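Local coordinates for bromo domain-containing protein (Trypanosoma brucei brucei, PDB 5K29) that probably recognises acetylated lysine through its bromodomain, the part of the longer protein held here, although its own function remains uncharacterised, at residues A[111-114]-A[115-119]; A[87-91]-A[92-96]. All coordinates share one frame; numbering follows the deposited sequence.

Contact 1. Residues A[111-114]-A[115-119]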
loop_
_atom_site.group_PDB
_atom_site.type_symbol
_atom_site.label_atom_id
_atom_site.label_comp_id
_atom_site.label_asym_id
_atom_site.label_seq_id
_atom_site.Cartn_x
_atom_site.Cartn_y
_atom_site.Cartn_z
ATOM N N GLY A 111 1.736 -6.231 5.857
ATOM C CA GLY A 111 2.924 -6.767 6.524
ATOM C C GLY A 111 4.119 -5.848 6.350
ATOM O O GLY A 111 4.765 -5.499 7.335
ATOM N N LYS A 112 4.363 -5.378 5.111
ATOM C CA LYS A 112 5.467 -4.453 4.771
ATOM C C LYS A 112 5.258 -3.067 5.391
ATOM O O LYS A 112 6.209 -2.436 5.850
ATOM C CB LYS A 112 5.650 -4.323 3.240
ATOM C CG LYS A 112 6.419 -5.472 2.602
ATOM C CD LYS A 112 7.799 -4.993 2.185
ATOM C CE LYS A 112 8.751 -6.097 1.809
ATOM N NZ LYS A 112 8.497 -6.609 0.441
ATOM N N ILE A 113 4.005 -2.619 5.433
ATOM C CA ILE A 113 3.623 -1.338 6.016
ATOM C C ILE A 113 3.849 -1.389 7.521
ATOM O O ILE A 113 4.431 -0.454 8.066
ATOM C CB ILE A 113 2.163 -0.912 5.600
ATOM C CG1 ILE A 113 2.092 -0.614 4.061
ATOM C CG2 ILE A 113 1.706 0.305 6.418
ATOM C CD1 ILE A 113 0.659 -0.670 3.376
ATOM N N ASP A 114 3.463 -2.494 8.181
ATOM C CA ASP A 114 3.651 -2.637 9.639
ATOM C C ASP A 114 5.110 -2.806 10.032
ATOM O O ASP A 114 5.519 -2.288 11.076
ATOM C CB ASP A 114 2.781 -3.746 10.240
ATOM C CG ASP A 114 1.280 -3.472 10.218
ATOM O OD1 ASP A 114 0.882 -2.273 10.324
ATOM O OD2 ASP A 114 0.495 -4.456 10.146
ATOM N N ALA A 115 5.897 -3.527 9.202
ATOM C CA ALA A 115 7.329 -3.745 9.427
ATOM C C ALA A 115 8.038 -2.405 9.285
ATOM O O ALA A 115 8.980 -2.147 10.018
ATOM C CB ALA A 115 7.879 -4.721 8.409
ATOM N N TYR A 116 7.582 -1.545 8.355
ATOM C CA TYR A 116 8.191 -0.226 8.200
ATOM C C TYR A 116 8.014 0.582 9.530
ATOM O O TYR A 116 8.981 1.144 10.033
ATOM C CB TYR A 116 7.607 0.526 6.990
ATOM C CG TYR A 116 8.041 1.978 6.956
ATOM C CD1 TYR A 116 9.270 2.348 6.415
ATOM C CD2 TYR A 116 7.255 2.975 7.534
ATOM C CE1 TYR A 116 9.702 3.671 6.442
ATOM C CE2 TYR A 116 7.685 4.298 7.579
ATOM C CZ TYR A 116 8.893 4.647 6.998
ATOM O OH TYR A 116 9.296 5.958 6.999
ATOM N N ILE A 117 6.772 0.655 10.041
ATOM C CA ILE A 117 6.372 1.303 11.307
ATOM C C ILE A 117 7.176 0.719 12.477
ATOM O O ILE A 117 7.768 1.484 13.236
ATOM C CB ILE A 117 4.847 1.139 11.539
ATOM C CG1 ILE A 117 4.023 1.903 10.494
ATOM C CG2 ILE A 117 4.469 1.543 12.944
ATOM C CD1 ILE A 117 2.515 1.486 10.458
ATOM N N SER A 118 7.228 -0.631 12.589
ATOM C CA SER A 118 7.990 -1.356 13.614
ATOM C C SER A 118 9.469 -0.997 13.528
ATOM O O SER A 118 10.118 -0.885 14.562
ATOM C CB SER A 118 7.862 -2.863 13.427
ATOM O OG SER A 118 6.512 -3.283 13.361
ATOM N N GLN A 119 10.013 -0.843 12.299
ATOM C CA GLN A 119 11.427 -0.496 12.111
ATOM C C GLN A 119 11.723 0.941 12.554
ATOM O O GLN A 119 12.742 1.153 13.179
ATOM C CB GLN A 119 11.883 -0.744 10.669
ATOM C CG GLN A 119 12.189 -2.206 10.361
#
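S118 holds the carbonyl oxygen of D114 twice. Its hydroxyl OG gives a hydrogen bond to D114 O at 2.7 Å, and its backbone N gives another to D114 O at 2.8 Å. The two donors arrive from opposite faces of the carbonyl plane, OG standing 41° out of it. With chi1 at -53°, OG lies beside the serine's own N and reaches back one turn; a short hydroxyl suits this surface position because it can lodge against the preceding turn of its own helix. The i to i+4 ladder continues as A115 N bonds to G111 O, Y116 N to K112 O, and I117 N, nearly straight but longer, to I113 O at 3.3 Å. All of this belongs to helix 97-122, the last helix of the bromodomain's left-handed four-helix bundle. The side chain of D114 points away from the residues that follow, and its OD1 makes a salt bridge to K78 on helix 75-92, an acid fitting the seam between the two helices. I117 runs alongside it, with CD1 4.1 Å from D114 OD1. CG1 of I117 lies against I113 O at 3.4 Å. I113 CG2 and I117 CD1 approach to 4.3 Å, and both isoleucines, branched and apolar, touch L74. In Y116, CG stands anti to the backbone N (chi1 170°), which sends the phenol across to helix 12-21. There OH is hydrogen-bonded to E14, and the ring meets Y10, just ahead of that helix, edge-to-face.

Contact 2. Residues A[87-91]-A[92-96]; sequences NCILF and NGAEG
N92 closes the helix against C88: its backbone N bonds to C88 O at 2.9 Å, arriving nearly in line with the carbonyl. This is the compact side. The chi1 of -60° sets the amide of N92 beside its own N and turns it back toward the preceding turn, so that ND2 comes 3.5 Å from C88 O. C88 is buried here, joined to C50 by a disulfide and touching A102, while N92 also touches C50 and Y98. The stretch ends helix 75-92 and opens the loop to helix 97-122; in the bromodomain family an asparagine that follows an aromatic residue near the end of this helix usually meets the acetyl-lysine, and N92 probably corresponds to it. Beyond N92 the grip slackens. G93 N makes a weak, bent bond to I89 O at 2.9 Å, and G93 leaves the helix with phi at +92°, where a CB would collide with the preceding carbonyl oxygen. I89 CG2 comes 4.1 Å from A94 CA, with the small A94 methyl a little farther off, and A94 O accepts a hydrogen bond from NH2 of R103. On the solvent side the ring of F91 swings away from the loop, one face covered near its rim by L90 CG.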
loop_
_atom_site.group_PDB
_atom_site.type_symbol
_atom_site.label_atom_id
_atom_site.label_comp_id
_atom_site.label_asym_id
_atom_site.label_seq_id
_atom_site.Cartn_x
_atom_site.Cartn_y
_atom_site.Cartn_z
ATOM N N ASN A 87 -11.959 -2.812 -5.008
ATOM C CA ASN A 87 -12.253 -2.561 -6.418
ATOM C C ASN A 87 -11.969 -3.811 -7.269
ATOM O O ASN A 87 -12.790 -4.143 -8.126
ATOM C CB ASN A 87 -11.483 -1.349 -6.938
ATOM C CG ASN A 87 -12.078 -0.810 -8.208
ATOM O OD1 ASN A 87 -13.236 -0.395 -8.248
ATOM N ND2 ASN A 87 -11.311 -0.842 -9.279
ATOM N N CYS A 88 -10.849 -4.538 -6.962
ATOM C CA CYS A 88 -10.448 -5.793 -7.620
ATOM C C CYS A 88 -11.557 -6.816 -7.394
ATOM O O CYS A 88 -12.003 -7.465 -8.330
ATOM C CB CYS A 88 -9.123 -6.316 -7.062
ATOM S SG CYS A 88 -7.681 -5.265 -7.402
ATOM N N ILE A 89 -11.994 -6.959 -6.136
ATOM C CA ILE A 89 -13.054 -7.911 -5.780
ATOM C C ILE A 89 -14.349 -7.598 -6.537
ATOM O O ILE A 89 -14.963 -8.516 -7.069
ATOM C CB ILE A 89 -13.242 -8.006 -4.239
ATOM C CG1 ILE A 89 -11.994 -8.639 -3.565
ATOM C CG2 ILE A 89 -14.560 -8.750 -3.854
ATOM C CD1 ILE A 89 -11.966 -8.492 -2.031
ATOM N N LEU A 90 -14.758 -6.313 -6.598
ATOM C CA LEU A 90 -16.001 -5.928 -7.294
ATOM C C LEU A 90 -15.997 -6.351 -8.761
ATOM O O LEU A 90 -16.965 -6.946 -9.236
ATOM C CB LEU A 90 -16.294 -4.415 -7.150
ATOM C CG LEU A 90 -17.363 -3.805 -8.083
ATOM C CD1 LEU A 90 -18.744 -4.395 -7.841
ATOM C CD2 LEU A 90 -17.407 -2.322 -7.962
ATOM N N PHE A 91 -14.896 -6.080 -9.462
ATOM C CA PHE A 91 -14.814 -6.351 -10.887
ATOM C C PHE A 91 -14.446 -7.795 -11.245
ATOM O O PHE A 91 -14.888 -8.251 -12.290
ATOM C CB PHE A 91 -13.884 -5.330 -11.565
ATOM C CG PHE A 91 -14.575 -3.988 -11.742
ATOM C CD1 PHE A 91 -15.506 -3.790 -12.772
ATOM C CD2 PHE A 91 -14.325 -2.936 -10.866
ATOM C CE1 PHE A 91 -16.151 -2.558 -12.930
ATOM C CE2 PHE A 91 -14.978 -1.709 -11.016
ATOM C CZ PHE A 91 -15.891 -1.529 -12.037
ATOM N N ASN A 92 -13.712 -8.528 -10.392
ATOM C CA ASN A 92 -13.321 -9.902 -10.723
ATOM C C ASN A 92 -14.136 -11.008 -10.021
ATOM O O ASN A 92 -13.936 -12.186 -10.335
ATOM C CB ASN A 92 -11.813 -10.118 -10.477
ATOM C CG ASN A 92 -10.884 -9.229 -11.281
ATOM O OD1 ASN A 92 -11.138 -8.910 -12.446
ATOM N ND2 ASN A 92 -9.752 -8.855 -10.689
ATOM N N GLY A 93 -15.042 -10.638 -9.110
ATOM C CA GLY A 93 -15.834 -11.593 -8.338
ATOM C C GLY A 93 -15.137 -11.929 -7.034
ATOM O O GLY A 93 -13.925 -11.741 -6.926
ATOM N N ALA A 94 -15.885 -12.402 -6.022
ATOM C CA ALA A 94 -15.333 -12.705 -4.690
ATOM C C ALA A 94 -14.571 -14.034 -4.591
ATOM O O ALA A 94 -13.733 -14.193 -3.699
ATOM C CB ALA A 94 -16.430 -12.644 -3.637
ATOM N N GLU A 95 -14.874 -14.982 -5.484
ATOM C CA GLU A 95 -14.232 -16.296 -5.541
ATOM C C GLU A 95 -13.420 -16.416 -6.822
ATOM O O GLU A 95 -13.789 -15.839 -7.850
ATOM C CB GLU A 95 -15.275 -17.426 -5.450
ATOM N N GLY A 96 -12.322 -17.160 -6.740
ATOM C CA GLY A 96 -11.416 -17.394 -7.860
ATOM C C GLY A 96 -9.991 -16.972 -7.578
ATOM O O GLY A 96 -9.694 -16.455 -6.498
#

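In the fold
Both contacts are local and lie at the surface, on opposite sides of the chain's centre with their own centres about 27 Å apart. Contact 1 sits within helix 97-122, near its C-terminal end, whereas contact 2 spans the end of helix 75-92 and the loop leading into that same helix. Along 111-119 the backbone ladder is unbroken; the side chains of D114 and Y116 reach neighbouring helices, while S118 turns back on its own. At 87-96 the ladder runs out: a weak bond and a positive-phi glycine take over, and fixation comes from a disulfide and an arginine. Each has one buried residue, I113 in contact 1 and C88 in contact 2.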